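Local coordinates for protein beta-1,4-galactanase (Thielavia heterothallica, PDB 1HJS) that hydrolyses (1->4)-beta-D-galactosidic linkages in type I arabinogalactans as a family 53 glycoside hydrolase, at residues N279-V284 with V291-W296; G19-Y22 with N28-P31; Y57-N62 with A117-N122; A96-P99 with N104-W107. All blocks are in the same frame, centred on the assembly; numbering follows the deposited sequence.

In the fold
All four contacts belong to one (beta/alpha)8 barrel, whose eight parallel strands run in the order 1 to 8 round a closed sheet. Along the chain contact 2 comes first, in the loop between helices 12-17 and 32-38; contact 3 follows, with contact 4 nested inside the loop it closes, and contact 1 comes last. Contacts 3 and 4 share helix 102-122, their centres about 19 Å apart. Contact 1 joins the eighth strand to the helix before it, on the other side of the chain's centre from contacts 3 and 4. Contacts 2 and 4 have centres about 41 Å apart. Contact 1 thus belongs to the barrel wall; contacts 2 to 4 join loops and helices outside the strands.

Contact 1. Residues N279-V284 with V291-W296; sequences NVANIV and VGLFYW
Leu-293 and Ala-281 meet through a single methyl: CD1 of Leu-293 lies 3.3 Å from the Ala-281 backbone N and 3.6 Å from Ala-281 CB. The leucine therefore rests on the helix backbone as much as on a side chain. Its CG is anti to the backbone N (chi1 -179°), which carries the branch off the strand to the helix surface. Leu-293 has the largest surface buried here, 66 Å². Val-280 reaches the same methyl with CG1, 3.8 Å from Leu-293 CD1, the two side chains crossing at about a right angle, so two successive helix residues share one leucine methyl.

Val-284, one turn further along, is second with 54 Å² and behaves differently, for it meets backbone. Its CG1 is 3.7 Å from Gly-292 O and 3.9 Å from Val-291 N, and its CG2 also faces that carbonyl oxygen, so both branches lie against the strand's peptides. The segment axes approach to 8.1 Å and run nearly antiparallel, at 156°. With no polar bond between the segments, cohesion here is van der Waals contact.

Helix 270-285 links strand 240-245 to strand 290-296, the last beta-alpha-beta crossover of the barrel. Val-280 and Val-284 also touch Val-243, which places the helix over both strands. Ala-281 in addition meets Leu-2 and Ile-332, near the two chain ends. Strand 290-296 itself is hydrogen-bonded through its backbone to Ile-241 and Val-243 on one side and to Tyr-4 and Gly-6 of strand 4-8 on the other, closing the sheet.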
# COMPACT_ATOMS: atom_id res chain seq x y z
N ASN A 279 -13.23 8.82 -8.85
CA ASN A 279 -12.63 8.89 -10.18
C ASN A 279 -11.45 7.95 -10.32
O ASN A 279 -11.33 7.24 -11.31
CB ASN A 279 -12.21 10.33 -10.50
CG ASN A 279 -13.39 11.22 -10.82
OD1 ASN A 279 -14.53 10.76 -10.89
ND2 ASN A 279 -13.13 12.51 -11.02
N VAL A 280 -10.57 7.93 -9.32
CA VAL A 280 -9.41 7.03 -9.38
C VAL A 280 -9.91 5.58 -9.37
O VAL A 280 -9.38 4.73 -10.09
CB VAL A 280 -8.45 7.24 -8.19
CG1 VAL A 280 -7.34 6.20 -8.22
CG2 VAL A 280 -7.86 8.65 -8.24
N ALA A 281 -10.93 5.31 -8.57
CA ALA A 281 -11.49 3.97 -8.49
C ALA A 281 -12.00 3.53 -9.85
O ALA A 281 -11.74 2.41 -10.30
CB ALA A 281 -12.63 3.93 -7.47
N ASN A 282 -12.73 4.42 -10.52
CA ASN A 282 -13.28 4.08 -11.82
C ASN A 282 -12.22 4.00 -12.90
O ASN A 282 -12.42 3.31 -13.90
CB ASN A 282 -14.39 5.06 -12.18
CG ASN A 282 -15.67 4.76 -11.41
OD1 ASN A 282 -16.15 3.63 -11.42
ND2 ASN A 282 -16.22 5.77 -10.75
N ILE A 283 -11.10 4.69 -12.71
CA ILE A 283 -10.02 4.60 -13.69
C ILE A 283 -9.48 3.18 -13.59
O ILE A 283 -9.31 2.50 -14.59
CB ILE A 283 -8.91 5.61 -13.39
CG1 ILE A 283 -9.42 7.03 -13.69
CG2 ILE A 283 -7.68 5.30 -14.25
CD1 ILE A 283 -8.48 8.11 -13.22
N VAL A 284 -9.26 2.74 -12.36
CA VAL A 284 -8.77 1.39 -12.11
C VAL A 284 -9.74 0.35 -12.69
O VAL A 284 -9.32 -0.61 -13.34
CB VAL A 284 -8.59 1.12 -10.60
CG1 VAL A 284 -8.25 -0.34 -10.36
CG2 VAL A 284 -7.49 2.01 -10.05
N VAL A 291 -8.37 -4.19 -10.14
CA VAL A 291 -9.22 -4.69 -9.06
C VAL A 291 -9.23 -4.00 -7.71
O VAL A 291 -10.02 -4.38 -6.84
CB VAL A 291 -8.91 -6.18 -8.81
CG1 VAL A 291 -9.13 -6.98 -10.07
CG2 VAL A 291 -7.47 -6.32 -8.34
N GLY A 292 -8.37 -3.02 -7.49
CA GLY A 292 -8.38 -2.40 -6.17
C GLY A 292 -7.90 -0.97 -6.02
O GLY A 292 -7.18 -0.43 -6.87
N LEU A 293 -8.32 -0.36 -4.92
CA LEU A 293 -7.95 1.00 -4.58
C LEU A 293 -7.84 1.08 -3.06
O LEU A 293 -8.74 0.63 -2.35
CB LEU A 293 -9.00 2.00 -5.07
CG LEU A 293 -8.72 3.49 -4.78
CD1 LEU A 293 -9.56 4.35 -5.70
CD2 LEU A 293 -9.04 3.81 -3.32
N PHE A 294 -6.73 1.63 -2.58
CA PHE A 294 -6.53 1.78 -1.14
C PHE A 294 -6.15 3.21 -0.80
O PHE A 294 -5.16 3.74 -1.31
CB PHE A 294 -5.42 0.85 -0.65
CG PHE A 294 -5.77 -0.61 -0.70
CD1 PHE A 294 -5.78 -1.30 -1.91
CD2 PHE A 294 -6.10 -1.29 0.47
CE1 PHE A 294 -6.11 -2.66 -1.95
CE2 PHE A 294 -6.44 -2.65 0.44
CZ PHE A 294 -6.44 -3.33 -0.78
N TYR A 295 -6.93 3.84 0.07
CA TYR A 295 -6.65 5.21 0.50
C TYR A 295 -5.60 5.09 1.60
O TYR A 295 -5.71 4.23 2.47
CB TYR A 295 -7.91 5.87 1.08
CG TYR A 295 -7.77 7.37 1.21
CD1 TYR A 295 -8.10 8.21 0.15
CD2 TYR A 295 -7.24 7.94 2.36
CE1 TYR A 295 -7.92 9.59 0.24
CE2 TYR A 295 -7.06 9.33 2.47
CZ TYR A 295 -7.40 10.14 1.40
OH TYR A 295 -7.21 11.50 1.48
N TRP A 296 -4.58 5.95 1.59
CA TRP A 296 -3.54 5.83 2.60
C TRP A 296 -3.74 6.62 3.89
O TRP A 296 -3.82 7.85 3.88
CB TRP A 296 -2.17 6.21 2.01
CG TRP A 296 -1.03 5.76 2.88
CD1 TRP A 296 -0.66 4.47 3.14
CD2 TRP A 296 -0.12 6.59 3.61
NE1 TRP A 296 0.42 4.44 3.99
CE2 TRP A 296 0.77 5.73 4.30
CE3 TRP A 296 0.03 7.97 3.77
CZ2 TRP A 296 1.80 6.21 5.12
CZ3 TRP A 296 1.05 8.45 4.59
CH2 TRP A 296 1.92 7.57 5.26

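Contact 2. Residues G19-Y22 with N28-P31; sequences GVSY and NAQP
Tyr-22, whose backbone meets Ala-29 and Gln-30, carries an aromatic ring with Val-20 CG1 over one face, 3.4 Å from the ring plane and nearer the ring's margin than its centre. Phe-316 meets the ring edge-to-face, side chains of Leu-32 and Ile-35 from helix 32-38 also touch Tyr-22, and the OH is hydrogen-bonded to Ala-299 O. The ring reaches this setting because CG stands anti to the carbonyl carbon (chi1 -68°), which turns it away from the second segment and leaves the carbonyl to make the contact.

That carbonyl oxygen is the centre of the pairing. Gln-30 N donates to Tyr-22 O over 3.1 Å, with an N-H...O angle of 167° that shows a nearly straight bond; the C=O...N angle is 148°, and the donor is tilted from the carbonyl plane. Beside it, the CA-H of Ala-29 points at the same oxygen, with CA of Ala-29 3.4 Å from Tyr-22 O. Gln-30 O also lies 3.1 Å from Tyr-22 O; as both are acceptors, this approach is probably unfavourable. Side chains add little: Ser-21 OG and Ala-29 CB are 4.4 Å apart at the surface, and CB of Tyr-22 lies 3.9 Å from Gln-30 O.

Both segments are non-regular. Gly-19, with positive phi, ends helix 12-17 in a Schellman motif, while Pro-31 takes the N-cap position of helix 32-38. The bond thus closes a short loop between two helix ends, within the connection that leads from the first to the second strand of the (beta/alpha)8 barrel.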
# COMPACT_ATOMS: atom_id res chain seq x y z
N GLY A 19 -4.46 8.50 22.53
CA GLY A 19 -5.70 9.07 23.05
C GLY A 19 -6.82 9.30 22.05
O GLY A 19 -7.88 9.82 22.41
N VAL A 20 -6.62 8.92 20.80
CA VAL A 20 -7.65 9.13 19.80
C VAL A 20 -8.84 8.20 20.00
O VAL A 20 -8.69 6.99 20.15
CB VAL A 20 -7.11 8.91 18.37
CG1 VAL A 20 -8.25 9.08 17.36
CG2 VAL A 20 -6.01 9.90 18.07
N SER A 21 -10.03 8.79 20.01
CA SER A 21 -11.27 8.03 20.16
C SER A 21 -12.04 8.19 18.87
O SER A 21 -12.61 9.25 18.61
CB SER A 21 -12.08 8.59 21.33
OG SER A 21 -13.37 8.00 21.35
N TYR A 22 -12.05 7.14 18.05
CA TYR A 22 -12.74 7.20 16.77
C TYR A 22 -14.25 7.12 16.87
O TYR A 22 -14.80 6.39 17.69
CB TYR A 22 -12.21 6.11 15.85
CG TYR A 22 -10.78 6.36 15.42
CD1 TYR A 22 -10.46 7.43 14.59
CD2 TYR A 22 -9.74 5.54 15.87
CE1 TYR A 22 -9.14 7.68 14.21
CE2 TYR A 22 -8.42 5.78 15.50
CZ TYR A 22 -8.12 6.86 14.66
OH TYR A 22 -6.82 7.08 14.27
N ASN A 28 -20.86 8.71 17.01
CA ASN A 28 -20.88 7.67 18.03
C ASN A 28 -19.56 6.91 18.08
O ASN A 28 -19.10 6.36 17.08
CB ASN A 28 -22.02 6.67 17.78
CG ASN A 28 -23.33 7.12 18.38
OD1 ASN A 28 -23.37 7.59 19.52
ND2 ASN A 28 -24.41 6.97 17.64
N ALA A 29 -18.97 6.87 19.27
CA ALA A 29 -17.71 6.17 19.48
C ALA A 29 -17.88 4.73 19.03
O ALA A 29 -18.85 4.06 19.38
CB ALA A 29 -17.33 6.22 20.95
N GLN A 30 -16.91 4.25 18.26
CA GLN A 30 -16.96 2.90 17.73
C GLN A 30 -15.55 2.50 17.27
O GLN A 30 -14.77 3.36 16.88
CB GLN A 30 -17.95 2.89 16.56
CG GLN A 30 -18.01 1.63 15.74
CD GLN A 30 -19.18 1.65 14.77
OE1 GLN A 30 -19.47 2.68 14.14
NE2 GLN A 30 -19.86 0.52 14.65
N PRO A 31 -15.22 1.20 17.34
CA PRO A 31 -13.88 0.79 16.91
C PRO A 31 -13.66 1.19 15.45
O PRO A 31 -14.55 1.04 14.61
CB PRO A 31 -13.91 -0.73 17.10
CG PRO A 31 -14.83 -0.90 18.28
CD PRO A 31 -15.95 0.07 17.92

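Contact 3. Residues Y57-N62 with A117-N122; sequences YNLDYN and ANKLQN
Asn-58, just ahead of Leu-59, is the N-cap of helix 59-71 in the outer layer of the (beta/alpha)8 barrel, and its carbonyl oxygen accepts two bonds from one residue: Asn-62 N at 3.0 Å from Asn-58 O, the first backbone bond of the helix, and Asn-62 ND2 at 3.1 Å from the same oxygen. The side-chain hydrogen bond, from ND2, is moderately bent (150° at the hydrogen), and its donor sits above the carbonyl plane, 58° out of it. Asn-62 is held elsewhere too, ND2 to Arg-47 O and OD1 to Gln-46 NE2, so its buried amide is fixed from several directions and ties the helix start to strand 43-48.

Here the beginning of helix 59-71, which follows the second strand, meets the C-terminal part of helix 102-122, which follows the third. Leu-59 makes the junction and has the most surface buried, 67 Å². Its CG is anti to the backbone N (chi1 -164°), and the fork it carries is aimed at the other helix, one methyl for each of two successive residues.

CD2 takes Lys-119, whose chain is extended beyond CG and whose side chain crosses that of Leu-59 obliquely; CD2 of Leu-59 is 3.8 Å from Lys-119 CD and 4.0 Å from Lys-119 CB. The lysine's aliphatic part thus covers the leucine while its NZ forms a salt bridge with Asp-115 of its own helix. Asp-60 is no second mate, since its OD1 is 7.0 Å from Lys-119 NZ. The other methyl, CD1 of Leu-59, looks toward the buried leucine of helix 102-122, lying 4.3 Å from Leu-120 CD2.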
# COMPACT_ATOMS: atom_id res chain seq x y z
N TYR A 57 4.44 -1.22 14.12
CA TYR A 57 4.43 -1.85 12.80
C TYR A 57 5.24 -3.14 12.69
O TYR A 57 5.48 -3.63 11.59
CB TYR A 57 4.90 -0.85 11.73
CG TYR A 57 4.30 0.53 11.90
CD1 TYR A 57 2.92 0.69 12.08
CD2 TYR A 57 5.10 1.66 11.93
CE1 TYR A 57 2.36 1.95 12.29
CE2 TYR A 57 4.55 2.93 12.13
CZ TYR A 57 3.19 3.07 12.31
OH TYR A 57 2.66 4.32 12.54
N ASN A 58 5.68 -3.70 13.82
CA ASN A 58 6.42 -4.96 13.74
C ASN A 58 5.37 -6.06 13.57
O ASN A 58 4.18 -5.76 13.57
CB ASN A 58 7.33 -5.18 14.97
CG ASN A 58 6.57 -5.42 16.28
OD1 ASN A 58 7.19 -5.47 17.35
ND2 ASN A 58 5.27 -5.59 16.20
N LEU A 59 5.80 -7.31 13.41
CA LEU A 59 4.84 -8.38 13.19
C LEU A 59 3.78 -8.55 14.28
O LEU A 59 2.60 -8.78 13.97
CB LEU A 59 5.56 -9.71 12.95
CG LEU A 59 4.71 -10.82 12.33
CD1 LEU A 59 4.08 -10.34 11.02
CD2 LEU A 59 5.57 -12.05 12.07
N ASP A 60 4.17 -8.45 15.55
CA ASP A 60 3.21 -8.59 16.64
C ASP A 60 2.14 -7.51 16.55
O ASP A 60 0.96 -7.77 16.75
CB ASP A 60 3.90 -8.50 18.00
CG ASP A 60 4.70 -9.74 18.33
OD1 ASP A 60 4.34 -10.83 17.83
OD2 ASP A 60 5.67 -9.63 19.11
N TYR A 61 2.58 -6.29 16.27
CA TYR A 61 1.68 -5.15 16.14
C TYR A 61 0.67 -5.44 15.04
O TYR A 61 -0.53 -5.21 15.20
CB TYR A 61 2.50 -3.90 15.81
CG TYR A 61 1.69 -2.64 15.56
CD1 TYR A 61 1.06 -2.42 14.33
CD2 TYR A 61 1.58 -1.66 16.54
CE1 TYR A 61 0.34 -1.24 14.09
CE2 TYR A 61 0.87 -0.48 16.31
CZ TYR A 61 0.25 -0.28 15.09
OH TYR A 61 -0.47 0.88 14.89
N ASN A 62 1.16 -5.96 13.92
CA ASN A 62 0.31 -6.27 12.78
C ASN A 62 -0.63 -7.45 13.01
O ASN A 62 -1.75 -7.45 12.50
CB ASN A 62 1.19 -6.52 11.56
CG ASN A 62 1.54 -5.24 10.85
OD1 ASN A 62 0.70 -4.67 10.15
ND2 ASN A 62 2.76 -4.77 11.04
N ALA A 117 5.05 -15.36 7.37
CA ALA A 117 3.86 -15.98 6.79
C ALA A 117 3.31 -17.08 7.69
O ALA A 117 2.10 -17.17 7.90
CB ALA A 117 4.18 -16.54 5.40
N ASN A 118 4.20 -17.92 8.21
CA ASN A 118 3.78 -19.00 9.09
C ASN A 118 3.19 -18.47 10.39
O ASN A 118 2.22 -19.01 10.91
CB ASN A 118 4.95 -19.94 9.40
CG ASN A 118 5.37 -20.77 8.20
OD1 ASN A 118 4.56 -21.05 7.32
ND2 ASN A 118 6.63 -21.17 8.18
N LYS A 119 3.78 -17.40 10.92
CA LYS A 119 3.29 -16.81 12.16
C LYS A 119 1.91 -16.20 11.94
O LYS A 119 1.06 -16.24 12.82
CB LYS A 119 4.27 -15.76 12.68
CG LYS A 119 5.54 -16.37 13.24
CD LYS A 119 6.53 -15.32 13.72
CE LYS A 119 7.79 -15.98 14.29
NZ LYS A 119 8.86 -14.99 14.56
N LEU A 120 1.69 -15.65 10.75
CA LEU A 120 0.39 -15.07 10.43
C LEU A 120 -0.63 -16.21 10.37
O LEU A 120 -1.71 -16.13 10.95
CB LEU A 120 0.45 -14.34 9.08
CG LEU A 120 1.15 -12.98 9.13
CD1 LEU A 120 1.47 -12.50 7.72
CD2 LEU A 120 0.25 -11.98 9.84
N GLN A 121 -0.26 -17.28 9.67
CA GLN A 121 -1.13 -18.45 9.54
C GLN A 121 -1.48 -18.99 10.92
O GLN A 121 -2.65 -19.29 11.20
CB GLN A 121 -0.42 -19.53 8.72
CG GLN A 121 -1.11 -20.89 8.68
CD GLN A 121 -2.51 -20.84 8.11
OE1 GLN A 121 -2.82 -20.03 7.24
NE2 GLN A 121 -3.37 -21.74 8.59
N ASN A 122 -0.48 -19.12 11.79
CA ASN A 122 -0.69 -19.64 13.13
C ASN A 122 -1.58 -18.76 13.99
O ASN A 122 -2.14 -19.22 14.99
CB ASN A 122 0.66 -19.86 13.83
CG ASN A 122 1.47 -20.96 13.18
OD1 ASN A 122 0.94 -21.79 12.45
ND2 ASN A 122 2.77 -20.98 13.46

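Contact 4. Residues A96-P99 with N104-W107; sequences AGWP and NLSW. With NAG (2-acetamido-2-deoxy-beta-D-glucopyranose), chain E; SO4 (sulfate ion), chain F.
Pro-99 O is buried against Leu-105 without a polar partner anywhere in the model: Leu-105 CD1 lies 3.4 Å from Pro-99 O and Leu-105 CB 3.5 Å from it, so apolar carbons cover an unpaired carbonyl. The same CD1 turns to the indole, 3.8 Å from Trp-98 CE3, the two side chains crossing at about a right angle. Trp-98 CG lies opposite the carbonyl carbon (chi1 -74°), which swings the indole toward the helix. Pro-99 packs its ring there too, CG 3.7 Å from Asn-104 C and 3.8 Å from Asn-104 CB.

At its other end the indole donates NE1-H to a sulfate ion that was probably picked up from the crystallisation solution. Trp-98 NE1 is 3.0 Å from sulfate O3, at an angle of 156°, and O3 sits at the ring edge, in its plane; Lys-108 and Asn-51 also bond the ion. An alanine here would probably open a gap beside the Leu-105 methyl and take the indole donor from the sulfate.

A glycan attached to the protein lies over one face of Trp-107, its N2 3.2 Å from Trp-107 CE3, while its acetyl methyl C8 comes 3.3 Å from Asn-104 O.

The 96-99 loop follows strand 75-80 and leads into helix 102-122, on which it folds back. Trp-98 touches Leu-109 and meets Tyr-112 edge-to-face, both on that helix, and Leu-105 continues to Leu-156 of helix 150-165.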
# COMPACT_ATOMS: atom_id res chain seq x y z
N ALA A 96 18.42 -4.21 10.48
CA ALA A 96 19.61 -4.41 11.30
C ALA A 96 19.87 -5.91 11.47
O ALA A 96 18.94 -6.69 11.66
CB ALA A 96 19.44 -3.75 12.66
N GLY A 97 21.14 -6.30 11.39
CA GLY A 97 21.48 -7.70 11.55
C GLY A 97 21.45 -8.54 10.29
O GLY A 97 21.95 -9.67 10.29
N TRP A 98 20.87 -8.02 9.21
CA TRP A 98 20.81 -8.77 7.96
C TRP A 98 22.12 -8.67 7.18
O TRP A 98 22.75 -7.61 7.16
CB TRP A 98 19.65 -8.27 7.10
CG TRP A 98 18.29 -8.70 7.60
CD1 TRP A 98 17.92 -8.96 8.89
CD2 TRP A 98 17.11 -8.89 6.80
NE1 TRP A 98 16.59 -9.30 8.95
CE2 TRP A 98 16.07 -9.26 7.69
CE3 TRP A 98 16.83 -8.78 5.44
CZ2 TRP A 98 14.76 -9.53 7.24
CZ3 TRP A 98 15.53 -9.05 4.99
CH2 TRP A 98 14.52 -9.41 5.90
N PRO A 99 22.54 -9.77 6.54
CA PRO A 99 23.78 -9.82 5.76
C PRO A 99 23.67 -9.04 4.44
O PRO A 99 22.58 -8.92 3.88
CB PRO A 99 23.98 -11.31 5.53
CG PRO A 99 22.57 -11.80 5.39
CD PRO A 99 21.86 -11.08 6.52
N ASN A 104 23.61 -14.86 1.01
CA ASN A 104 23.03 -14.92 2.35
C ASN A 104 21.82 -14.03 2.54
O ASN A 104 20.90 -14.37 3.29
CB ASN A 104 24.10 -14.59 3.40
CG ASN A 104 25.11 -15.70 3.57
OD1 ASN A 104 24.74 -16.85 3.80
ND2 ASN A 104 26.39 -15.36 3.47
N LEU A 105 21.81 -12.88 1.88
CA LEU A 105 20.68 -11.96 1.99
C LEU A 105 19.43 -12.59 1.39
O LEU A 105 18.34 -12.48 1.96
CB LEU A 105 20.98 -10.64 1.28
CG LEU A 105 19.83 -9.62 1.27
CD1 LEU A 105 19.44 -9.26 2.70
CD2 LEU A 105 20.27 -8.39 0.50
N SER A 106 19.59 -13.25 0.25
CA SER A 106 18.46 -13.89 -0.41
C SER A 106 17.86 -14.94 0.51
O SER A 106 16.64 -15.10 0.59
CB SER A 106 18.90 -14.56 -1.72
OG SER A 106 19.38 -13.59 -2.64
N TRP A 107 18.74 -15.66 1.20
CA TRP A 107 18.28 -16.69 2.11
C TRP A 107 17.61 -16.08 3.33
O TRP A 107 16.60 -16.59 3.82
CB TRP A 107 19.46 -17.57 2.53
CG TRP A 107 19.03 -18.94 2.93
CD1 TRP A 107 17.81 -19.52 2.69
CD2 TRP A 107 19.82 -19.92 3.60
NE1 TRP A 107 17.80 -20.81 3.17
CE2 TRP A 107 19.02 -21.08 3.73
CE3 TRP A 107 21.13 -19.94 4.10
CZ2 TRP A 107 19.49 -22.25 4.35
CZ3 TRP A 107 21.59 -21.10 4.71
CH2 TRP A 107 20.77 -22.24 4.83
C1 NAG E . 17.78 -19.57 6.91
C2 NAG E . 19.18 -19.22 7.39
C3 NAG E . 20.04 -20.49 7.52
C4 NAG E . 19.32 -21.54 8.37
C5 NAG E . 17.90 -21.78 7.83
C6 NAG E . 17.11 -22.73 8.70
C7 NAG E . 20.19 -17.10 6.84
C8 NAG E . 21.15 -16.35 5.92
N2 NAG E . 19.80 -18.31 6.45
O3 NAG E . 21.28 -20.17 8.12
O4 NAG E . 20.05 -22.76 8.33
O5 NAG E . 17.17 -20.53 7.79
O6 NAG E . 16.01 -23.27 7.99
O7 NAG E . 19.82 -16.58 7.89
S SO4 F . 15.10 -10.97 12.03
O1 SO4 F . 14.20 -11.30 10.72
O2 SO4 F . 15.90 -12.16 12.24
O3 SO4 F . 15.83 -9.90 11.81
O4 SO4 F . 14.12 -10.87 13.08